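Local coordinates for gamma-glutamyltranspeptidase (Streptomyces lincolnensis, PDB 6J3A), which probably cleaves gamma-glutamyl-type amide bonds or transfers the acyl group, acting as an N-terminal nucleophile (Ntn) enzyme related to LmbA, at residues D38-G43 against D113-L118; L47-P52 against K132-Y137; I63-A68 against R120-K125; A107-F112 against E214-G219; L424-V427 against M433-A436. All coordinates share one frame; numbering follows the deposited sequence.

Contact 1 (D38-G43 against D113-L118)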
# COMPACT_ATOMS: atom_id res chain seq x y z
N ASP A 38 11.50 -13.84 12.27
CA ASP A 38 10.53 -14.80 11.73
C ASP A 38 9.92 -14.25 10.44
O ASP A 38 9.84 -14.93 9.41
CB ASP A 38 9.38 -15.03 12.70
CG ASP A 38 9.82 -15.68 13.97
OD1 ASP A 38 10.45 -16.75 13.92
OD2 ASP A 38 9.50 -15.15 15.06
N ALA A 39 9.48 -12.99 10.52
CA ALA A 39 8.80 -12.34 9.42
C ALA A 39 9.67 -12.28 8.18
O ALA A 39 9.25 -12.65 7.09
CB ALA A 39 8.38 -10.94 9.82
N ALA A 40 10.90 -11.81 8.36
CA ALA A 40 11.81 -11.61 7.25
C ALA A 40 12.19 -12.92 6.56
O ALA A 40 12.34 -12.95 5.33
CB ALA A 40 13.05 -10.89 7.73
N VAL A 41 12.34 -13.99 7.34
CA VAL A 41 12.59 -15.31 6.79
C VAL A 41 11.44 -15.70 5.86
O VAL A 41 11.67 -16.02 4.69
CB VAL A 41 12.81 -16.38 7.89
CG1 VAL A 41 12.89 -17.78 7.28
CG2 VAL A 41 14.10 -16.11 8.64
N ALA A 42 10.21 -15.63 6.37
CA ALA A 42 9.02 -15.94 5.56
C ALA A 42 8.97 -15.14 4.27
O ALA A 42 8.80 -15.70 3.19
CB ALA A 42 7.77 -15.69 6.36
N GLY A 43 9.10 -13.83 4.41
CA GLY A 43 9.11 -12.92 3.26
C GLY A 43 10.18 -13.26 2.23
O GLY A 43 9.94 -13.16 1.03
N ASP A 113 21.59 -20.80 4.30
CA ASP A 113 22.18 -20.97 5.63
C ASP A 113 22.02 -19.71 6.49
O ASP A 113 21.76 -19.80 7.69
CB ASP A 113 23.66 -21.36 5.56
CG ASP A 113 24.16 -21.95 6.87
OD1 ASP A 113 23.74 -23.08 7.22
OD2 ASP A 113 24.97 -21.28 7.56
N ALA A 114 22.15 -18.55 5.86
CA ALA A 114 21.94 -17.26 6.51
C ALA A 114 20.54 -17.12 7.11
O ALA A 114 20.41 -16.74 8.26
CB ALA A 114 22.21 -16.12 5.55
N TRP A 115 19.51 -17.44 6.34
CA TRP A 115 18.13 -17.37 6.84
C TRP A 115 17.87 -18.42 7.92
O TRP A 115 17.06 -18.19 8.83
CB TRP A 115 17.12 -17.55 5.69
CG TRP A 115 17.10 -16.42 4.70
CD1 TRP A 115 17.35 -16.50 3.35
CD2 TRP A 115 16.82 -15.04 4.97
NE1 TRP A 115 17.23 -15.25 2.77
CE2 TRP A 115 16.91 -14.34 3.75
CE3 TRP A 115 16.49 -14.33 6.14
CZ2 TRP A 115 16.69 -12.98 3.65
CZ3 TRP A 115 16.26 -12.97 6.04
CH2 TRP A 115 16.37 -12.30 4.80
N MET A 116 18.55 -19.56 7.82
CA MET A 116 18.44 -20.60 8.83
C MET A 116 19.07 -20.13 10.12
O MET A 116 18.54 -20.38 11.19
CB MET A 116 19.11 -21.90 8.37
CG MET A 116 18.36 -22.70 7.32
SD MET A 116 16.59 -22.90 7.60
CE MET A 116 15.98 -21.54 6.60
N LEU A 117 20.22 -19.47 10.01
CA LEU A 117 20.90 -18.93 11.19
C LEU A 117 20.03 -17.89 11.88
O LEU A 117 19.87 -17.91 13.10
CB LEU A 117 22.26 -18.30 10.85
CG LEU A 117 23.53 -19.06 11.22
CD1 LEU A 117 24.73 -18.15 11.02
CD2 LEU A 117 23.56 -19.59 12.65
N LEU A 118 19.49 -16.97 11.08
CA LEU A 118 18.60 -15.94 11.59
C LEU A 118 17.43 -16.55 12.36
O LEU A 118 17.18 -16.21 13.51
CB LEU A 118 18.09 -15.05 10.46
CG LEU A 118 17.43 -13.75 10.92
CD1 LEU A 118 18.41 -12.78 11.57
CD2 LEU A 118 16.76 -13.07 9.74
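The indole of W115 overlaps A40 and V41 on helix 36-50, with A40 O placed over one face of the ring. That oxygen is 4.0 Å from W115 CZ3, and A40 CB comes within 4.2 Å of the same carbon, so the far rim of the six-membered ring rests on a small residue. V41 works closer to the root of the indole. Its CG2 approaches W115 CE3 obliquely at 3.9 Å and also lies 3.6 Å from W115 O, the two side chains sliding past each other in opposite directions. With CG1 swung anti to the backbone N (chi1 173°), CG2 is the branch presented to the neighbouring helix. One turn on, L118 CD2 meets the same methyl at 4.2 Å, which puts V41 CG2 in touch with both W115 and L118.

The two helical segments run roughly antiparallel, their directions 154° apart and their axes 9.8 Å at closest approach. V41 also touches V130 of helix 127-140, while W115 reaches on to A44 and L118 to Y37, so the contact extends in both directions along helix 36-50. All four touching residues are buried and no hydrogen bond crosses between the segments. Cohesion here therefore comes from dispersion and close fit, with alanine on one helix allowing the large indole of the other to lie near its backbone.

Contact 2 (L47-P52 against K132-Y137)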
# COMPACT_ATOMS: atom_id res chain seq x y z
N LEU A 47 9.80 -14.14 -1.64
CA LEU A 47 10.53 -13.43 -2.70
C LEU A 47 11.17 -14.33 -3.75
O LEU A 47 11.20 -13.98 -4.93
CB LEU A 47 11.60 -12.52 -2.11
CG LEU A 47 11.11 -11.23 -1.45
CD1 LEU A 47 12.26 -10.59 -0.68
CD2 LEU A 47 10.57 -10.26 -2.48
N HIS A 48 11.69 -15.49 -3.31
CA HIS A 48 12.24 -16.47 -4.26
C HIS A 48 11.17 -16.79 -5.31
O HIS A 48 11.44 -16.78 -6.52
CB HIS A 48 12.60 -17.79 -3.58
CG HIS A 48 13.66 -17.67 -2.54
ND1 HIS A 48 13.75 -18.54 -1.47
CD2 HIS A 48 14.67 -16.79 -2.40
CE1 HIS A 48 14.77 -18.19 -0.71
NE2 HIS A 48 15.35 -17.13 -1.25
N VAL A 49 9.96 -17.03 -4.81
CA VAL A 49 8.83 -17.48 -5.62
C VAL A 49 8.25 -16.38 -6.50
O VAL A 49 7.87 -16.65 -7.64
CB VAL A 49 7.71 -18.08 -4.73
CG1 VAL A 49 6.54 -18.57 -5.57
CG2 VAL A 49 8.25 -19.24 -3.90
N VAL A 50 8.18 -15.16 -5.98
CA VAL A 50 7.51 -14.05 -6.69
C VAL A 50 8.43 -13.10 -7.43
O VAL A 50 7.94 -12.27 -8.20
CB VAL A 50 6.55 -13.27 -5.76
CG1 VAL A 50 5.59 -14.23 -5.08
CG2 VAL A 50 7.31 -12.42 -4.74
N GLU A 51 9.74 -13.20 -7.20
CA GLU A 51 10.75 -12.49 -7.98
C GLU A 51 11.90 -13.42 -8.39
O GLU A 51 13.07 -13.11 -8.14
CB GLU A 51 11.28 -11.29 -7.20
CG GLU A 51 10.21 -10.32 -6.74
CD GLU A 51 10.77 -8.96 -6.35
OE1 GLU A 51 11.42 -8.31 -7.20
OE2 GLU A 51 10.54 -8.53 -5.20
N PRO A 52 11.59 -14.55 -9.06
CA PRO A 52 12.62 -15.52 -9.46
C PRO A 52 13.52 -15.06 -10.60
O PRO A 52 14.56 -15.65 -10.84
CB PRO A 52 11.79 -16.72 -9.90
CG PRO A 52 10.58 -16.09 -10.49
CD PRO A 52 10.27 -14.94 -9.58
N LYS A 132 5.69 -21.86 4.99
CA LYS A 132 4.43 -22.30 4.34
C LYS A 132 3.85 -21.33 3.30
O LYS A 132 3.14 -21.73 2.39
CB LYS A 132 3.36 -22.62 5.39
CG LYS A 132 2.73 -21.40 6.06
CD LYS A 132 1.95 -21.78 7.31
CE LYS A 132 1.23 -20.58 7.91
NZ LYS A 132 1.36 -20.52 9.39
N TYR A 133 4.17 -20.05 3.44
CA TYR A 133 3.68 -19.01 2.52
C TYR A 133 4.25 -19.22 1.13
O TYR A 133 3.49 -19.28 0.17
CB TYR A 133 4.05 -17.62 3.04
CG TYR A 133 3.43 -17.35 4.39
CD1 TYR A 133 2.08 -17.04 4.51
CD2 TYR A 133 4.18 -17.47 5.56
CE1 TYR A 133 1.49 -16.82 5.75
CE2 TYR A 133 3.61 -17.25 6.80
CZ TYR A 133 2.26 -16.93 6.89
OH TYR A 133 1.68 -16.71 8.12
N ALA A 134 5.57 -19.33 1.05
CA ALA A 134 6.29 -19.61 -0.21
C ALA A 134 5.88 -20.92 -0.88
O ALA A 134 5.69 -20.97 -2.09
CB ALA A 134 7.79 -19.60 0.03
N VAL A 135 5.75 -21.98 -0.07
CA VAL A 135 5.27 -23.29 -0.54
C VAL A 135 3.91 -23.18 -1.23
O VAL A 135 3.71 -23.74 -2.31
CB VAL A 135 5.12 -24.30 0.63
CG1 VAL A 135 4.48 -25.61 0.16
CG2 VAL A 135 6.47 -24.62 1.27
N GLY A 136 2.99 -22.50 -0.58
CA GLY A 136 1.65 -22.25 -1.13
C GLY A 136 1.66 -21.53 -2.46
O GLY A 136 0.99 -21.94 -3.40
N TYR A 137 2.45 -20.46 -2.57
CA TYR A 137 2.56 -19.73 -3.83
C TYR A 137 3.33 -20.51 -4.89
O TYR A 137 3.12 -20.32 -6.08
CB TYR A 137 3.19 -18.35 -3.62
CG TYR A 137 2.29 -17.41 -2.84
CD1 TYR A 137 1.04 -17.04 -3.34
CD2 TYR A 137 2.68 -16.90 -1.60
CE1 TYR A 137 0.20 -16.19 -2.64
CE2 TYR A 137 1.84 -16.05 -0.89
CZ TYR A 137 0.60 -15.70 -1.42
OH TYR A 137 -0.23 -14.85 -0.73
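V49 directs both of its methyl groups at helix 127-140, forming a small helix-helix contact with A134 and Y137 in the helical layer of an Ntn-type fold. V49 contributes the largest share of the buried surface. Its chi1 of -179° sets CG1 anti to the backbone N and CG2 beside that nitrogen, and the two branches take different partners. CG2 goes to A134, where it lies 3.6 Å from A134 O and close to A134 CB. CG1 goes one turn further along, where it meets Y137 CB at 3.9 Å and also touches the backbone C of Y137. V49 thus packs as much on main chain as on side chain, and its CA comes within 6.3 Å of that of A134.

Of the Y137 side chain only the root takes part, CB facing V49, while the ring leads away toward the second subunit. Within helix 127-140 the chain is kinked, the N atoms of Y133 and A134 having no bond to the preceding turn. L188 of helix 186-200 also touches V49, and F45, one turn back on V49's own helix, touches A134. No polar bond joins the two segments. The phenol end of Y137 is held from outside, its OH hydrogen-bonded to NH1 of R617 of the second subunit.

Contact 3 (I63-A68 against R120-K125)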
# COMPACT_ATOMS: atom_id res chain seq x y z
N ILE A 63 22.38 -9.59 5.75
CA ILE A 63 21.31 -9.19 6.66
C ILE A 63 21.87 -8.28 7.75
O ILE A 63 22.84 -8.63 8.41
CB ILE A 63 20.63 -10.40 7.31
CG1 ILE A 63 20.22 -11.43 6.25
CG2 ILE A 63 19.40 -9.96 8.11
CD1 ILE A 63 19.86 -12.79 6.82
N LEU A 64 21.25 -7.11 7.91
CA LEU A 64 21.53 -6.21 9.03
C LEU A 64 20.43 -6.35 10.06
O LEU A 64 19.27 -6.09 9.76
CB LEU A 64 21.56 -4.77 8.56
CG LEU A 64 22.90 -4.26 8.04
CD1 LEU A 64 22.69 -2.96 7.29
CD2 LEU A 64 23.87 -4.06 9.18
N LEU A 65 20.80 -6.73 11.28
CA LEU A 65 19.82 -6.88 12.34
C LEU A 65 20.12 -5.89 13.47
O LEU A 65 21.28 -5.56 13.74
CB LEU A 65 19.75 -8.32 12.85
CG LEU A 65 21.03 -9.10 13.18
CD1 LEU A 65 20.72 -10.22 14.17
CD2 LEU A 65 21.70 -9.70 11.93
N ALA A 66 19.06 -5.40 14.10
CA ALA A 66 19.15 -4.46 15.21
C ALA A 66 18.12 -4.87 16.25
O ALA A 66 17.06 -4.24 16.32
CB ALA A 66 18.89 -3.04 14.73
N PRO A 67 18.41 -5.94 17.03
CA PRO A 67 17.48 -6.40 18.09
C PRO A 67 17.20 -5.29 19.12
O PRO A 67 18.08 -4.50 19.43
CB PRO A 67 18.21 -7.59 18.74
CG PRO A 67 19.36 -7.92 17.85
CD PRO A 67 19.69 -6.66 17.09
N ALA A 68 15.98 -5.25 19.64
CA ALA A 68 15.50 -4.15 20.48
C ALA A 68 16.56 -3.60 21.44
O ALA A 68 16.96 -2.43 21.34
CB ALA A 68 14.26 -4.57 21.24
N ARG A 120 17.19 -19.52 13.63
CA ARG A 120 17.64 -20.31 14.78
C ARG A 120 18.01 -19.44 15.98
O ARG A 120 17.64 -19.76 17.11
CB ARG A 120 18.83 -21.18 14.39
CG ARG A 120 19.23 -22.19 15.45
CD ARG A 120 20.63 -22.73 15.22
NE ARG A 120 21.64 -21.67 15.29
CZ ARG A 120 22.95 -21.85 15.32
NH1 ARG A 120 23.48 -23.07 15.29
NH2 ARG A 120 23.76 -20.79 15.38
N ASP A 121 18.75 -18.37 15.71
CA ASP A 121 19.28 -17.49 16.77
C ASP A 121 18.30 -16.42 17.24
O ASP A 121 18.17 -16.19 18.44
CB ASP A 121 20.60 -16.83 16.32
CG ASP A 121 21.75 -17.83 16.21
OD1 ASP A 121 21.59 -19.01 16.56
OD2 ASP A 121 22.84 -17.42 15.76
N HIS A 122 17.60 -15.78 16.30
CA HIS A 122 16.75 -14.61 16.61
C HIS A 122 15.25 -14.77 16.38
O HIS A 122 14.47 -13.89 16.75
CB HIS A 122 17.27 -13.41 15.83
CG HIS A 122 18.70 -13.10 16.11
ND1 HIS A 122 19.09 -12.30 17.16
CD2 HIS A 122 19.84 -13.53 15.52
CE1 HIS A 122 20.41 -12.22 17.19
NE2 HIS A 122 20.89 -12.96 16.20
N GLY A 123 14.83 -15.88 15.78
CA GLY A 123 13.43 -16.16 15.56
C GLY A 123 12.81 -16.97 16.69
O GLY A 123 13.51 -17.46 17.58
N THR A 124 11.49 -17.13 16.60
CA THR A 124 10.67 -17.87 17.57
C THR A 124 9.79 -18.97 16.96
O THR A 124 9.27 -19.82 17.70
CB THR A 124 9.75 -16.90 18.32
OG1 THR A 124 8.82 -16.29 17.41
CG2 THR A 124 10.56 -15.82 19.01
N LYS A 125 9.62 -18.96 15.63
CA LYS A 125 8.73 -19.88 14.93
C LYS A 125 9.49 -21.04 14.27
O LYS A 125 10.67 -20.89 13.93
CB LYS A 125 7.92 -19.13 13.88
CG LYS A 125 6.99 -18.08 14.48
CD LYS A 125 5.89 -17.64 13.52
CE LYS A 125 4.56 -18.31 13.85
NZ LYS A 125 3.95 -17.73 15.08
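L65 sets a methyl over the imidazole of H122, a CH-pi contact that joins strand 61-66 of the Ntn-type sandwich to the C-terminal part of helix 111-122. The methyl is CD1, 3.6 Å from the ring centroid and 17° off the ring normal. It is displaced toward the rim, so NE2 of H122 is the ring atom nearest to it, at 3.4 Å. The two side chains cross at about a right angle.

The torsions of both residues account for this geometry. L65 carries CG between its own backbone N and carbonyl carbon (chi1 47°), an unfavourable setting for leucine, and the extended second torsion then sends CD1 out toward the helix. H122 has CG beside the backbone N, anti to the carbonyl carbon (chi1 -57°), and its ring is turned broadside to the bond leading up from CA, so that a face receives the methyl. P67, just beyond the strand, adds a lighter contact: its CG lies obliquely 4.4 Å from H122 ND1.

The main chain of H122 is tied down separately, its O accepting from ND2 of N35. Next to H122, R120 and D121 form a salt bridge between sequence neighbours, while R120 NH1 pairs with E210. D121 OD2 is hydrogen-bonded to OH of Y257. The other carboxylate oxygen, D121 OD1, takes R120 NE at 2.9 Å from above its plane, and R120 NH2 only weakly.

Contact 4 (A107-F112 against E214-G219)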
# COMPACT_ATOMS: atom_id res chain seq x y z
N ALA A 107 29.06 -18.62 -6.91
CA ALA A 107 29.71 -18.71 -5.61
C ALA A 107 28.97 -19.79 -4.82
O ALA A 107 27.90 -20.22 -5.24
CB ALA A 107 29.65 -17.39 -4.88
N VAL A 108 29.54 -20.23 -3.70
CA VAL A 108 28.84 -21.19 -2.83
C VAL A 108 27.52 -20.52 -2.41
O VAL A 108 27.54 -19.38 -1.98
CB VAL A 108 29.66 -21.55 -1.55
CG1 VAL A 108 28.85 -22.42 -0.60
CG2 VAL A 108 30.96 -22.25 -1.90
N PRO A 109 26.37 -21.20 -2.57
CA PRO A 109 25.12 -20.55 -2.16
C PRO A 109 25.09 -20.20 -0.67
O PRO A 109 25.33 -21.07 0.16
CB PRO A 109 24.05 -21.58 -2.49
CG PRO A 109 24.64 -22.36 -3.62
CD PRO A 109 26.12 -22.40 -3.39
N GLY A 110 24.83 -18.93 -0.36
CA GLY A 110 24.92 -18.43 1.02
C GLY A 110 23.63 -18.01 1.70
O GLY A 110 23.56 -17.97 2.93
N ALA A 111 22.61 -17.71 0.91
CA ALA A 111 21.35 -17.21 1.43
C ALA A 111 20.64 -18.20 2.35
O ALA A 111 20.18 -17.82 3.42
CB ALA A 111 20.43 -16.82 0.29
N PHE A 112 20.55 -19.45 1.95
CA PHE A 112 19.79 -20.42 2.72
C PHE A 112 20.30 -20.54 4.15
O PHE A 112 19.53 -20.40 5.10
CB PHE A 112 19.78 -21.79 2.09
CG PHE A 112 18.93 -22.77 2.86
CD1 PHE A 112 17.56 -22.80 2.69
CD2 PHE A 112 19.50 -23.62 3.79
CE1 PHE A 112 16.78 -23.68 3.42
CE2 PHE A 112 18.73 -24.51 4.52
CZ PHE A 112 17.36 -24.53 4.34
N GLU A 214 21.99 -28.81 7.36
CA GLU A 214 22.74 -29.97 6.88
C GLU A 214 22.14 -30.63 5.65
O GLU A 214 22.89 -31.21 4.84
CB GLU A 214 22.89 -31.00 8.00
CG GLU A 214 23.74 -30.50 9.17
CD GLU A 214 25.16 -30.10 8.77
OE1 GLU A 214 25.70 -29.16 9.39
OE2 GLU A 214 25.73 -30.71 7.83
N VAL A 215 20.83 -30.57 5.49
CA VAL A 215 20.17 -31.03 4.27
C VAL A 215 20.59 -30.18 3.06
O VAL A 215 20.86 -30.72 1.99
CB VAL A 215 18.64 -31.05 4.43
CG1 VAL A 215 17.94 -31.31 3.10
CG2 VAL A 215 18.25 -32.13 5.43
N TRP A 216 20.64 -28.87 3.25
CA TRP A 216 21.16 -27.97 2.22
C TRP A 216 22.64 -28.24 1.94
O TRP A 216 23.08 -28.21 0.79
CB TRP A 216 20.98 -26.50 2.60
CG TRP A 216 21.43 -25.59 1.50
CD1 TRP A 216 22.71 -25.22 1.21
CD2 TRP A 216 20.60 -24.97 0.51
NE1 TRP A 216 22.74 -24.41 0.11
CE2 TRP A 216 21.46 -24.23 -0.34
CE3 TRP A 216 19.23 -24.96 0.25
CZ2 TRP A 216 20.98 -23.49 -1.43
CZ3 TRP A 216 18.76 -24.22 -0.83
CH2 TRP A 216 19.64 -23.49 -1.66
N ARG A 217 23.38 -28.51 3.00
CA ARG A 217 24.85 -28.57 2.97
C ARG A 217 25.46 -29.88 2.52
O ARG A 217 26.46 -29.88 1.79
CB ARG A 217 25.36 -28.30 4.38
CG ARG A 217 26.59 -27.45 4.42
CD ARG A 217 26.39 -26.30 5.36
NE ARG A 217 26.37 -26.76 6.75
CZ ARG A 217 27.19 -26.33 7.71
NH1 ARG A 217 27.06 -26.83 8.93
NH2 ARG A 217 28.13 -25.42 7.47
N THR A 218 24.91 -30.97 3.03
CA THR A 218 25.38 -32.33 2.75
C THR A 218 24.31 -33.28 2.18
O THR A 218 24.66 -34.37 1.73
CB THR A 218 25.95 -32.98 4.02
OG1 THR A 218 24.92 -33.06 5.02
CG2 THR A 218 27.13 -32.17 4.55
N GLY A 219 23.04 -32.86 2.21
CA GLY A 219 21.91 -33.73 1.85
C GLY A 219 21.53 -33.68 0.39
O GLY A 219 22.34 -33.34 -0.48
O HOH W 1 25.36 -23.80 -0.43
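F112 and W216 meet as nearly parallel aromatic groups, their planes 9° apart. The rings are slid so far that they barely overlap, with 4.7 Å between the centroids of the phenyl and the indole six-membered ring. What sits above the centre of that indole ring is instead F112 CB, 3.6 Å from the centroid and 11° off the normal, a CH-pi contact. In turn W216 CE3 lies over the rim of the phenyl face, 3.4 Å from F112 CG. Both residues hold CG anti to the backbone N, F112 with chi1 -177°, which carries each ring away from its own helix toward the other.

Apolar contact of a second kind comes from P109, whose CB meets the edge of the indole in its plane, 3.8 Å from W216 CZ2. The contact thus fits the start of helix 111-122, and the turn leading into it, against the last turn of helix 205-217; L195 and W192 of helix 186-200 touch F112 and W216 respectively.

The polar link between the segments is a water. It accepts from W216 NE1 at 2.7 Å, lying in the ring plane, and donates to P109 O at 2.8 Å, so the buried indole N-H is satisfied. Within 214-219, E214 OE1 receives R217 NH1 at 2.7 Å on its syn side but tilted out of the carboxylate plane, a salt bridge along the helix. E214 O accepts both the backbone N of T218 and, at 2.8 Å, the hydroxyl T218 OG1, which arrive from opposite faces of its carbonyl plane.

Contact 5 (L424-V427 against M433-A436)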
# COMPACT_ATOMS: atom_id res chain seq x y z
N LEU A 424 13.85 -6.54 1.64
CA LEU A 424 12.79 -6.41 2.62
C LEU A 424 13.32 -5.84 3.94
O LEU A 424 14.47 -6.08 4.31
CB LEU A 424 12.04 -7.74 2.82
CG LEU A 424 12.58 -8.80 3.77
CD1 LEU A 424 11.55 -9.89 3.94
CD2 LEU A 424 13.87 -9.39 3.23
N ASP A 425 12.47 -5.04 4.60
CA ASP A 425 12.73 -4.49 5.94
C ASP A 425 11.58 -4.87 6.84
O ASP A 425 10.44 -4.91 6.39
CB ASP A 425 12.76 -2.97 5.94
CG ASP A 425 13.75 -2.40 4.98
OD1 ASP A 425 14.96 -2.52 5.28
OD2 ASP A 425 13.34 -1.82 3.96
N VAL A 426 11.87 -5.12 8.12
CA VAL A 426 10.82 -5.35 9.12
C VAL A 426 11.15 -4.64 10.42
O VAL A 426 12.30 -4.58 10.82
CB VAL A 426 10.58 -6.85 9.41
CG1 VAL A 426 9.34 -7.04 10.30
CG2 VAL A 426 10.42 -7.65 8.13
N VAL A 427 10.13 -4.08 11.05
CA VAL A 427 10.20 -3.65 12.44
C VAL A 427 8.98 -4.20 13.17
O VAL A 427 7.86 -4.12 12.66
CB VAL A 427 10.30 -2.12 12.56
CG1 VAL A 427 9.14 -1.42 11.87
CG2 VAL A 427 10.42 -1.70 14.02
N MET A 433 14.55 -4.60 14.57
CA MET A 433 14.57 -4.26 13.15
C MET A 433 15.46 -5.22 12.39
O MET A 433 16.35 -5.86 12.97
CB MET A 433 15.08 -2.85 12.92
CG MET A 433 14.34 -1.81 13.73
SD MET A 433 15.00 -0.16 13.44
CE MET A 433 13.98 0.33 12.06
N VAL A 434 15.19 -5.31 11.09
CA VAL A 434 15.98 -6.12 10.17
C VAL A 434 15.95 -5.47 8.77
O VAL A 434 14.95 -4.90 8.37
CB VAL A 434 15.49 -7.58 10.17
CG1 VAL A 434 14.12 -7.72 9.53
CG2 VAL A 434 16.50 -8.50 9.52
N ALA A 435 17.07 -5.52 8.05
CA ALA A 435 17.15 -5.04 6.66
C ALA A 435 18.00 -6.03 5.87
O ALA A 435 19.15 -6.26 6.22
CB ALA A 435 17.76 -3.65 6.59
N ALA A 436 17.42 -6.61 4.82
CA ALA A 436 18.10 -7.66 4.06
C ALA A 436 17.98 -7.38 2.58
O ALA A 436 16.92 -6.95 2.12
CB ALA A 436 17.51 -9.03 4.37
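A beta hairpin pairs L424-V427 with M433-A436, the two strands running antiparallel at 178°. L424 with A436 and V426 with V434 are the hydrogen-bonded pairs. A436 N donates to L424 O at 3.0 Å, almost in line with the carbonyl. V426 N reaches V434 O at 3.1 Å from a position tilted out of the carbonyl plane, and V434 N returns a bond to V426 O, this one in the plane of the V426 carbonyl. The reciprocal bond from L424 N to A436 O is less certain, because the position of that oxygen is in doubt. At the non-hydrogen-bonded pairs two CA-H...O contacts form, D425 CA lying 3.3 Å from V434 O and M433 CA meeting V426 O.

Alternate side chains serve the two sides of the sheet. Those of L424, V426, V434 and A436 share one face, where V426 and V434 also touch helix 36-50; those of D425, V427, M433 and A435 look toward strands 493-499 and 590-594, in keeping with the layered alpha-beta-beta-alpha sandwich of Ntn enzymes.

On the helix side V434 places CG1 between its backbone N and carbonyl carbon (chi1 70°), which brings it alongside V426, 3.6 Å from CB. L424 CD2 meets A436 CB at 3.8 Å. On the inner side V427 and M433 run alongside each other in the same direction, with V427 CG2 3.9 Å from M433 CG. There, too, D425 OD1 rests 3.3 Å from the methyl CB of A435.

In the fold
Contacts 1, 2, 4 and 5 are buried, whereas contact 3 is only partly so. Helix 111-122 is shared by contacts 4, 1 and 3, in that order from its start. Helix 36-50 serves contacts 1 and 2, which touch through A42 and Y133. Contact 5 alone is built on backbone hydrogen bonds; its strand 433-436 bonds to strand 61-66 of contact 3, L64 N to A435 O and A66 N to M433 O. Contact 1 sits upon this sheet, W115 packing on A436 and I63. The helix contacts are apolar, contact 4 adding a near-parallel but offset aromatic pair, a CH-pi contact and a bridging water. Between contacts 1 and 3, D38 probably hydrogen-bonds T124 and K125.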